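Local coordinates for protein endo-1,4-beta-xylanase C (Paenibacillus barcinonensis, PDB 4XUT) that hydrolyses internal beta-1,4-xylosidic bonds of xylan, the chain here being one of its carbohydrate-binding modules rather than its catalytic domain, at residues 92-97 with 110-115; 60-65 with 144-149; 14-19 with 169-174; 99-104 with 137-142. All blocks are in the same frame, centred on the assembly; numbering follows the deposited sequence.

Contact 1. Residues 92-97 with 110-115; sequences VINGSL and YAMFAS. With BGC (beta-D-glucopyranose), chain D.
Gly-95 O is gripped by two successive amides of the partner strand, Phe-113 N at 2.8 Å and Ala-114 N at 3.3 Å. Two residues facing one make a classic beta bulge in the antiparallel pairing of 92-97 with 110-115. At the bulge, CG of Phe-113 stands between its backbone N and carbonyl carbon (chi1 64°), which turns the ring back across the neighbouring strand with one face over the Gly-95 backbone. Gly-95 CA makes a CH-pi contact 4.0 Å from the centroid of the Phe-113 ring, an approach made possible by the missing side chain. Leu-97 meets the same ring at about a right angle, its CG 3.8 Å from Phe-113 CD2. On the other face of the sheet Ser-115 OG donates to Asn-94 OD1 over 2.7 Å, nearly along the C=O axis (161°). Met-112, bent at chi3 (-52°), lays its sulfur and methyl against the amide of Asn-94, SD being 3.7 Å from CG of that residue. At the far end the Tyr-110 ring turns one face to beta-D-glucopyranose, with CE2 3.9 Å from the sugar C1, as an aromatic platform for carbohydrate does. Strand 90-101 lies between 109-119 and 139-147, and Phe-113 reaches Ala-128 and Ile-130 of strand 124-131 in the facing sheet.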
# COMPACT_ATOMS: atom_id res chain seq x y z
N VAL A 92 12.37 -6.28 -0.71
CA VAL A 92 11.93 -4.91 -0.96
C VAL A 92 10.40 -4.83 -0.97
O VAL A 92 9.73 -5.69 -1.55
CB VAL A 92 12.48 -4.40 -2.29
CG1 VAL A 92 11.92 -3.03 -2.63
CG2 VAL A 92 14.00 -4.38 -2.23
N ILE A 93 9.86 -3.82 -0.26
CA ILE A 93 8.44 -3.48 -0.33
C ILE A 93 8.37 -2.05 -0.86
O ILE A 93 9.17 -1.20 -0.48
CB ILE A 93 7.71 -3.58 1.03
CG1 ILE A 93 7.76 -5.02 1.57
CG2 ILE A 93 6.25 -3.13 0.94
CD1 ILE A 93 6.91 -6.01 0.81
N ASN A 94 7.42 -1.82 -1.75
CA ASN A 94 7.22 -0.52 -2.33
C ASN A 94 5.90 0.06 -1.85
O ASN A 94 4.92 -0.69 -1.68
CB ASN A 94 7.19 -0.62 -3.85
CG ASN A 94 8.53 -1.03 -4.47
OD1 ASN A 94 9.60 -0.90 -3.88
ND2 ASN A 94 8.45 -1.54 -5.69
N GLY A 95 5.86 1.37 -1.77
CA GLY A 95 4.61 2.09 -1.63
C GLY A 95 4.33 2.76 -2.96
O GLY A 95 5.22 3.38 -3.55
N SER A 96 3.11 2.59 -3.44
CA SER A 96 2.75 3.03 -4.78
C SER A 96 1.38 3.69 -4.85
O SER A 96 0.58 3.59 -3.91
CB SER A 96 2.78 1.88 -5.78
OG SER A 96 4.07 1.33 -5.91
N LEU A 97 1.15 4.39 -5.95
CA LEU A 97 -0.13 5.01 -6.24
C LEU A 97 -0.79 4.42 -7.48
O LEU A 97 -0.13 4.22 -8.50
CB LEU A 97 0.01 6.53 -6.41
CG LEU A 97 0.67 7.33 -5.29
CD1 LEU A 97 0.79 8.78 -5.72
CD2 LEU A 97 -0.14 7.18 -4.04
N TYR A 110 0.10 3.95 -12.70
CA TYR A 110 0.71 3.43 -11.49
C TYR A 110 2.05 4.09 -11.30
O TYR A 110 2.79 4.29 -12.28
CB TYR A 110 0.91 1.91 -11.58
CG TYR A 110 -0.32 1.22 -12.08
CD1 TYR A 110 -1.39 0.95 -11.23
CD2 TYR A 110 -0.43 0.83 -13.41
CE1 TYR A 110 -2.52 0.31 -11.72
CE2 TYR A 110 -1.57 0.23 -13.89
CZ TYR A 110 -2.61 -0.05 -13.04
OH TYR A 110 -3.73 -0.69 -13.54
N ALA A 111 2.36 4.47 -10.07
CA ALA A 111 3.65 5.13 -9.78
C ALA A 111 4.13 4.72 -8.41
O ALA A 111 3.39 4.85 -7.46
CB ALA A 111 3.49 6.62 -9.83
N MET A 112 5.39 4.31 -8.31
CA MET A 112 5.97 4.06 -7.01
C MET A 112 6.39 5.37 -6.37
O MET A 112 7.04 6.19 -7.03
CB MET A 112 7.19 3.22 -7.17
CG MET A 112 7.80 2.74 -5.88
SD MET A 112 9.42 2.06 -6.21
CE MET A 112 9.09 0.89 -7.54
N PHE A 113 6.04 5.56 -5.11
CA PHE A 113 6.51 6.74 -4.35
C PHE A 113 7.65 6.48 -3.36
O PHE A 113 8.40 7.40 -3.00
CB PHE A 113 5.35 7.49 -3.66
CG PHE A 113 4.63 6.71 -2.59
CD1 PHE A 113 5.14 6.63 -1.28
CD2 PHE A 113 3.39 6.14 -2.86
CE1 PHE A 113 4.44 5.95 -0.29
CE2 PHE A 113 2.69 5.46 -1.88
CZ PHE A 113 3.21 5.36 -0.58
N ALA A 114 7.81 5.24 -2.92
CA ALA A 114 8.84 4.90 -1.94
C ALA A 114 9.09 3.42 -1.94
O ALA A 114 8.26 2.63 -2.39
CB ALA A 114 8.41 5.33 -0.56
N SER A 115 10.29 3.07 -1.49
CA SER A 115 10.74 1.70 -1.53
C SER A 115 11.70 1.55 -0.36
O SER A 115 12.54 2.43 -0.16
CB SER A 115 11.46 1.46 -2.88
OG SER A 115 11.95 0.16 -3.03
C2 BGC D . 1.04 -2.84 -11.32
C3 BGC D . 2.20 -1.87 -11.24
C4 BGC D . 3.10 -2.06 -12.45
C5 BGC D . 2.24 -2.04 -13.74
C6 BGC D . 2.99 -2.16 -15.09
C1 BGC D . 0.27 -2.92 -12.63
O2 BGC D . 0.10 -2.51 -10.31
O3 BGC D . 2.91 -2.07 -9.99
O4 BGC D . 4.09 -1.01 -12.39
O5 BGC D . 1.22 -3.07 -13.67
O6 BGC D . 3.75 -3.36 -15.31

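Contact 2. Residues 60-65 with 144-149. With BGC (beta-D-glucopyranose), chain D.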
# COMPACT_ATOMS: atom_id res chain seq x y z
N HIS A 60 0.04 -7.57 -6.43
CA HIS A 60 -0.95 -7.85 -5.40
C HIS A 60 -0.48 -7.24 -4.10
O HIS A 60 0.71 -7.35 -3.73
CB HIS A 60 -1.13 -9.35 -5.24
CG HIS A 60 -1.88 -9.99 -6.37
ND1 HIS A 60 -2.03 -11.35 -6.47
CD2 HIS A 60 -2.52 -9.46 -7.43
CE1 HIS A 60 -2.74 -11.64 -7.55
NE2 HIS A 60 -3.05 -10.51 -8.15
N GLY A 61 -1.42 -6.55 -3.45
CA GLY A 61 -1.13 -5.88 -2.21
C GLY A 61 -2.33 -5.10 -1.74
O GLY A 61 -3.30 -4.96 -2.48
N PRO A 62 -2.26 -4.58 -0.53
CA PRO A 62 -3.39 -3.87 0.03
C PRO A 62 -3.48 -2.46 -0.54
O PRO A 62 -2.48 -1.76 -0.61
CB PRO A 62 -3.04 -3.79 1.52
CG PRO A 62 -1.56 -3.78 1.55
CD PRO A 62 -1.07 -4.49 0.33
N LEU A 63 -4.69 -2.06 -0.88
CA LEU A 63 -4.93 -0.79 -1.54
C LEU A 63 -6.07 -0.06 -0.84
O LEU A 63 -7.08 -0.66 -0.44
CB LEU A 63 -5.29 -1.04 -2.98
CG LEU A 63 -5.66 0.17 -3.83
CD1 LEU A 63 -5.18 -0.02 -5.26
CD2 LEU A 63 -7.17 0.45 -3.81
N VAL A 64 -5.94 1.27 -0.77
CA VAL A 64 -7.06 2.08 -0.32
C VAL A 64 -7.17 3.37 -1.11
O VAL A 64 -6.17 4.04 -1.33
CB VAL A 64 -6.96 2.36 1.20
CG1 VAL A 64 -5.79 3.26 1.54
CG2 VAL A 64 -8.28 2.89 1.74
N GLU A 65 -8.39 3.71 -1.47
CA GLU A 65 -8.68 5.04 -2.10
C GLU A 65 -8.47 6.19 -1.11
O GLU A 65 -9.07 6.21 0.00
CB GLU A 65 -10.12 5.04 -2.63
CG GLU A 65 -10.58 6.36 -3.20
CD GLU A 65 -9.95 6.70 -4.54
OE1 GLU A 65 -10.21 6.00 -5.55
OE2 GLU A 65 -9.23 7.71 -4.62
N MET A 144 -3.54 4.57 -2.60
CA MET A 144 -2.25 4.12 -2.14
C MET A 144 -2.30 2.61 -2.00
O MET A 144 -3.31 2.03 -1.61
CB MET A 144 -1.91 4.73 -0.79
CG MET A 144 -0.54 4.39 -0.19
SD MET A 144 -0.52 4.49 1.63
CE MET A 144 -0.69 2.74 1.98
N TYR A 145 -1.19 1.97 -2.33
CA TYR A 145 -1.03 0.52 -2.14
C TYR A 145 0.42 0.15 -1.89
O TYR A 145 1.35 0.93 -2.12
CB TYR A 145 -1.64 -0.28 -3.28
CG TYR A 145 -0.94 -0.20 -4.60
CD1 TYR A 145 -1.19 0.85 -5.46
CD2 TYR A 145 -0.11 -1.22 -5.04
CE1 TYR A 145 -0.56 0.94 -6.68
CE2 TYR A 145 0.49 -1.16 -6.27
CZ TYR A 145 0.26 -0.07 -7.09
OH TYR A 145 0.84 0.07 -8.34
N ALA A 146 0.59 -1.05 -1.35
CA ALA A 146 1.91 -1.64 -1.11
C ALA A 146 2.03 -2.85 -1.99
O ALA A 146 1.06 -3.54 -2.25
CB ALA A 146 2.11 -2.00 0.33
N GLU A 147 3.25 -3.11 -2.44
CA GLU A 147 3.51 -4.20 -3.38
C GLU A 147 4.99 -4.56 -3.31
O GLU A 147 5.74 -3.96 -2.57
CB GLU A 147 3.14 -3.79 -4.80
CG GLU A 147 3.99 -2.65 -5.34
CD GLU A 147 3.72 -2.27 -6.78
OE1 GLU A 147 3.10 -3.05 -7.55
OE2 GLU A 147 4.15 -1.17 -7.14
N THR A 148 5.39 -5.59 -4.04
CA THR A 148 6.81 -5.90 -4.20
C THR A 148 7.25 -5.46 -5.58
O THR A 148 6.38 -5.25 -6.44
CB THR A 148 7.12 -7.40 -3.94
OG1 THR A 148 6.20 -8.22 -4.66
CG2 THR A 148 6.99 -7.71 -2.47
N PRO A 149 8.59 -5.38 -5.83
CA PRO A 149 9.06 -4.87 -7.12
C PRO A 149 8.55 -5.69 -8.31
O PRO A 149 8.48 -6.92 -8.23
CB PRO A 149 10.57 -4.98 -7.00
CG PRO A 149 10.82 -4.70 -5.55
CD PRO A 149 9.71 -5.48 -4.88
C2 BGC D . 1.04 -2.84 -11.32
C3 BGC D . 2.20 -1.87 -11.24
C4 BGC D . 3.10 -2.06 -12.45
C5 BGC D . 2.24 -2.04 -13.74
C6 BGC D . 2.99 -2.16 -15.09
C1 BGC D . 0.27 -2.92 -12.63
O2 BGC D . 0.10 -2.51 -10.31
O3 BGC D . 2.91 -2.07 -9.99
O4 BGC D . 4.09 -1.01 -12.39
O5 BGC D . 1.22 -3.07 -13.67
O6 BGC D . 3.75 -3.36 -15.31
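Tyr-145 starts against Pro-62 and Leu-63 and ends at the sugar. Its CB lies 3.2 Å from Pro-62 O and also packs on CB of Leu-63, the residue paired with it across the sheet. CG is placed between the backbone N and the carbonyl carbon (chi1 69°), lifting the ring out of the sheet; on the way CD1 passes 4.1 Å from Leu-63 CD1, the two side chains crossing at a slant. Glu-147 OE1 lies at the ring edge, in its plane, and Arg-31 makes a cation-pi contact with the same ring. At the tip, Tyr-145 OH accepts a weak hydrogen bond of 3.3 Å from O2 of beta-D-glucopyranose. This is the sugar-bearing face of a beta-sandwich carbohydrate-binding module, with 63-65 an outer strand of its sheet antiparallel to 139-147. Glu-147 runs extended beyond CG, bringing OE1 within 2.6 Å of the sugar O3, while Ser-96 bonds to its OE2 and would fix the rotation of the carboxylate. Below, Met-144 and Ala-146 turn to Phe-80 of the other sheet. Val-64 N bonds to Met-144 O at 2.9 Å, and the buried Ala-146 O faces Gly-61 CA at 3.2 Å, a CA-H...O contact with an angle of 163° at the hydrogen.

Contact 3. Residues 14-19 with 169-174. Unlike the reference sequence in segment 14-19: Asp-19 (reference Tyr). With CA (calcium ion), chain E.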
# COMPACT_ATOMS: atom_id res chain seq x y z
N ALA A 14 -3.51 14.78 11.12
CA ALA A 14 -3.44 13.80 9.99
C ALA A 14 -4.66 13.91 9.10
O ALA A 14 -5.80 14.04 9.59
CB ALA A 14 -3.32 12.38 10.49
N LEU A 15 -4.45 13.81 7.80
CA LEU A 15 -5.55 13.79 6.84
C LEU A 15 -6.23 12.43 6.75
O LEU A 15 -7.41 12.33 6.43
CB LEU A 15 -5.05 14.23 5.45
CG LEU A 15 -4.18 15.51 5.44
CD1 LEU A 15 -3.69 15.86 4.05
CD2 LEU A 15 -4.94 16.67 6.04
N PHE A 16 -5.44 11.39 7.00
CA PHE A 16 -5.89 10.01 6.89
C PHE A 16 -5.04 9.19 7.84
O PHE A 16 -3.83 9.42 7.88
CB PHE A 16 -5.70 9.46 5.46
CG PHE A 16 -6.01 7.99 5.34
CD1 PHE A 16 -7.32 7.57 5.31
CD2 PHE A 16 -5.00 7.04 5.29
CE1 PHE A 16 -7.63 6.21 5.22
CE2 PHE A 16 -5.29 5.69 5.19
CZ PHE A 16 -6.61 5.27 5.13
N LYS A 17 -5.66 8.27 8.59
CA LYS A 17 -4.92 7.39 9.51
C LYS A 17 -5.55 6.03 9.55
O LYS A 17 -6.76 5.93 9.69
CB LYS A 17 -4.94 7.93 10.95
CG LYS A 17 -3.82 8.88 11.28
CD LYS A 17 -3.82 9.25 12.77
CE LYS A 17 -2.53 9.97 13.17
NZ LYS A 17 -2.74 11.02 14.20
N ALA A 18 -4.73 4.99 9.48
CA ALA A 18 -5.22 3.63 9.70
C ALA A 18 -4.27 2.83 10.58
O ALA A 18 -3.14 2.57 10.19
CB ALA A 18 -5.43 2.92 8.37
N ASP A 19 -4.75 2.45 11.77
CA ASP A 19 -3.96 1.61 12.70
C ASP A 19 -4.57 0.21 12.95
O ASP A 19 -3.96 -0.63 13.61
CB ASP A 19 -3.69 2.34 14.02
CG ASP A 19 -4.98 2.65 14.82
OD1 ASP A 19 -6.02 2.02 14.60
OD2 ASP A 19 -4.92 3.55 15.65
N VAL A 169 -0.73 3.50 8.93
CA VAL A 169 -0.77 4.21 7.65
C VAL A 169 -1.19 5.63 7.99
O VAL A 169 -2.14 5.82 8.76
CB VAL A 169 -1.75 3.57 6.64
CG1 VAL A 169 -1.72 4.31 5.31
CG2 VAL A 169 -1.41 2.10 6.42
N GLN A 170 -0.48 6.61 7.46
CA GLN A 170 -0.78 8.00 7.75
C GLN A 170 -0.51 8.91 6.57
O GLN A 170 0.49 8.75 5.87
CB GLN A 170 0.06 8.42 8.94
CG GLN A 170 -0.32 9.76 9.52
CD GLN A 170 0.37 9.99 10.86
OE1 GLN A 170 0.14 9.24 11.81
NE2 GLN A 170 1.27 10.96 10.92
N ILE A 171 -1.42 9.86 6.35
CA ILE A 171 -1.21 10.94 5.38
C ILE A 171 -1.33 12.28 6.10
O ILE A 171 -2.29 12.53 6.81
CB ILE A 171 -2.19 10.93 4.18
CG1 ILE A 171 -2.21 9.56 3.50
CG2 ILE A 171 -1.77 12.02 3.18
CD1 ILE A 171 -3.15 9.41 2.31
N THR A 172 -0.32 13.11 5.92
CA THR A 172 -0.19 14.37 6.63
C THR A 172 -0.06 15.53 5.66
O THR A 172 0.57 15.42 4.62
CB THR A 172 1.05 14.28 7.57
OG1 THR A 172 0.74 13.38 8.64
CG2 THR A 172 1.40 15.61 8.21
N ALA A 173 -0.63 16.66 6.05
CA ALA A 173 -0.45 17.91 5.31
C ALA A 173 1.00 18.41 5.37
O ALA A 173 1.72 18.12 6.32
CB ALA A 173 -1.37 18.99 5.88
N THR A 174 1.42 19.14 4.35
CA THR A 174 2.80 19.72 4.33
C THR A 174 2.83 21.25 4.38
O THR A 174 1.79 21.89 4.23
CB THR A 174 3.62 19.25 3.11
OG1 THR A 174 2.97 19.64 1.90
CG2 THR A 174 3.80 17.73 3.13
CA CA E . -1.98 -1.52 14.50
O HOH W 1 -2.01 16.49 8.71
O HOH W 2 -1.11 0.42 15.36
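CG of Phe-16 (chi1 174°) and CG1 of Val-169 (chi1 -178°) both run opposite their main-chain nitrogens, and these two torsions bring the valine CG1 to the edge of the phenylalanine ring, in its plane, 3.8 Å from CE2. Ile-171 closes on the same residue from further along, its CG1 4.0 Å from Phe-16 CB, and Tyr-69 adds a T-shaped (edge-to-face) ring contact. On the reverse face Lys-17 and Gln-170 lie side by side, pointing the same way; the touching atoms are CE of the lysine and OE1 of the glutamine. Between these layers the strands pair antiparallel, with Ile-171 N held by Phe-16 O at 2.9 Å. At the Leu-15 end, Leu-15 N bonds to Ile-171 O at 2.7 Å and Phe-16 N only weakly to the same oxygen, a classic beta bulge. Beyond it a water accepts from Ala-173 N and, weakly, from Ala-14 N. At the other end Asp-19 O binds a calcium ion at 2.3 Å, the site completed by Glu-21 OE2, Ser-46 OG, Arg-48 O and Asp-167 OD1 among others, with a water. Joining the first and last strands beside a calcium site is in keeping with the beta-sandwich fold of carbohydrate-binding modules.

Contact 4. Residues 99-104 with 137-142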
# COMPACT_ATOMS: atom_id res chain seq x y z
N LYS A 99 -3.74 5.61 -10.04
CA LYS A 99 -4.48 6.80 -10.42
C LYS A 99 -5.44 6.57 -11.57
O LYS A 99 -5.11 5.91 -12.56
CB LYS A 99 -3.53 7.92 -10.86
CG LYS A 99 -2.72 8.45 -9.73
CD LYS A 99 -2.10 9.80 -10.09
CE LYS A 99 -0.64 9.86 -9.80
NZ LYS A 99 0.04 8.99 -10.78
N GLU A 100 -6.61 7.17 -11.42
CA GLU A 100 -7.68 7.11 -12.41
C GLU A 100 -8.03 8.55 -12.82
O GLU A 100 -8.11 9.43 -11.97
CB GLU A 100 -8.90 6.47 -11.79
CG GLU A 100 -10.11 6.30 -12.70
CD GLU A 100 -11.36 6.03 -11.87
OE1 GLU A 100 -11.58 4.84 -11.59
OE2 GLU A 100 -12.08 6.98 -11.49
N PHE A 101 -8.23 8.76 -14.12
CA PHE A 101 -8.57 10.08 -14.64
C PHE A 101 -9.85 9.99 -15.44
O PHE A 101 -10.03 9.06 -16.21
CB PHE A 101 -7.49 10.64 -15.55
CG PHE A 101 -6.18 10.90 -14.87
CD1 PHE A 101 -5.29 9.87 -14.67
CD2 PHE A 101 -5.85 12.14 -14.39
CE1 PHE A 101 -4.10 10.11 -14.03
CE2 PHE A 101 -4.65 12.39 -13.75
CZ PHE A 101 -3.76 11.35 -13.58
N ASN A 102 -10.71 10.98 -15.25
CA ASN A 102 -12.00 11.10 -15.99
C ASN A 102 -12.88 9.85 -15.89
O ASN A 102 -13.59 9.49 -16.83
CB ASN A 102 -11.71 11.43 -17.46
CG ASN A 102 -10.82 12.64 -17.63
OD1 ASN A 102 -9.76 12.57 -18.22
ND2 ASN A 102 -11.26 13.77 -17.10
N ARG A 103 -12.80 9.16 -14.75
CA ARG A 103 -13.48 7.87 -14.51
C ARG A 103 -13.20 6.77 -15.54
O ARG A 103 -14.00 5.85 -15.71
CB ARG A 103 -14.99 8.06 -14.36
CG ARG A 103 -15.31 9.33 -13.61
CD ARG A 103 -16.62 9.32 -12.85
NE ARG A 103 -16.48 10.15 -11.64
CZ ARG A 103 -15.82 9.82 -10.52
NH1 ARG A 103 -15.21 8.63 -10.39
NH2 ARG A 103 -15.76 10.68 -9.50
N ASP A 104 -12.04 6.85 -16.19
CA ASP A 104 -11.65 5.87 -17.19
C ASP A 104 -10.92 4.72 -16.51
O ASP A 104 -9.71 4.77 -16.30
CB ASP A 104 -10.78 6.51 -18.28
CG ASP A 104 -10.42 5.53 -19.41
OD1 ASP A 104 -10.87 4.37 -19.38
OD2 ASP A 104 -9.66 5.93 -20.32
N THR A 137 -6.62 18.16 -14.26
CA THR A 137 -6.24 16.89 -14.86
C THR A 137 -7.40 15.93 -15.09
O THR A 137 -7.29 14.97 -15.84
CB THR A 137 -5.22 16.06 -14.04
OG1 THR A 137 -5.78 15.75 -12.76
CG2 THR A 137 -3.90 16.79 -13.88
N GLY A 138 -8.52 16.18 -14.42
CA GLY A 138 -9.64 15.25 -14.40
C GLY A 138 -9.41 14.04 -13.49
O GLY A 138 -10.20 13.07 -13.50
N ILE A 139 -8.38 14.12 -12.63
CA ILE A 139 -8.14 13.04 -11.65
C ILE A 139 -9.43 12.66 -10.91
O ILE A 139 -10.14 13.54 -10.43
CB ILE A 139 -7.01 13.41 -10.64
CG1 ILE A 139 -6.68 12.25 -9.70
CG2 ILE A 139 -7.36 14.61 -9.79
CD1 ILE A 139 -5.68 11.29 -10.24
N SER A 140 -9.73 11.37 -10.88
CA SER A 140 -10.97 10.84 -10.28
C SER A 140 -10.74 9.71 -9.26
O SER A 140 -11.67 9.33 -8.51
CB SER A 140 -11.93 10.38 -11.39
OG SER A 140 -11.36 9.39 -12.23
N GLY A 141 -9.52 9.19 -9.19
CA GLY A 141 -9.14 8.27 -8.12
C GLY A 141 -7.68 8.35 -7.86
O GLY A 141 -6.88 8.55 -8.79
N LEU A 142 -7.31 8.17 -6.60
CA LEU A 142 -5.92 8.15 -6.22
C LEU A 142 -5.81 7.23 -5.05
O LEU A 142 -6.33 7.53 -3.96
CB LEU A 142 -5.45 9.57 -5.85
CG LEU A 142 -3.97 9.74 -5.49
CD1 LEU A 142 -3.13 9.31 -6.64
CD2 LEU A 142 -3.62 11.18 -5.17
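Phe-101 lays one face of its ring over Ile-139 CD1, a CH-pi contact with that methyl carbon 4.0 Å from the centroid and offset toward the rim. The two strands are antiparallel neighbours in the sugar-bearing sheet of the beta sandwich, and a classic beta bulge interrupts them, where Ser-140 and Gly-141 both face Glu-100. Glu-100 O takes both of their amides from the same face of its carbonyl plane, Ser-140 N at 2.8 Å and Gly-141 N at 3.1 Å. Ser-140 OG, set between its backbone N and carbonyl carbon (chi1 59°), works in two directions. It donates to Glu-100 OE2 at 2.6 Å, on the lone pair anti to the other carboxylate oxygen, and accepts from Arg-103 N at 2.9 Å. The hydroxyl thus ties the strand to the type I' turn of Phe-101 to Asp-104. The Arg-103 guanidinium lies with one face over Ser-140 CB, and its NH1 makes a long salt bridge to Glu-100 OE2; the other carboxylate oxygen pairs with Arg-143. These charges would probably favour an ionised glutamate. Lys-99 runs alongside Leu-142, with the lysine CG tightly against the leucine CD1. Thr-137 OG1 lies at the Phe-101 ring edge, in its plane; also hydrogen-bonded to Ala-134 O, it closes an ST turn by accepting from Ile-139 N at 3.1 Å.

Contacts 1, 2 and 4 belong to one four-stranded sheet, in the order 63-65, 139-147, 90-101, 109-119, whereas contact 3 lies in the opposing sheet. Contacts 1 and 2, with centres about 8 Å apart, share the glucose site and are stitched together by a probable hydrogen bond from Ser-96 N to Tyr-145 O at 2.8 Å. Contact 4 pairs the same two strands, 90-101 and 139-147, farther from the sugar, its centre about 18 Å from that of contact 2; Glu-65 OE2 still reaches Leu-142 N at 2.8 Å. Between the sheets, Met-144 CE of contact 2 packs on Val-169 CG1 of contact 3 at 3.8 Å. Contact 3 encloses the other three along the chain, its centre about 17 Å from that of contact 1.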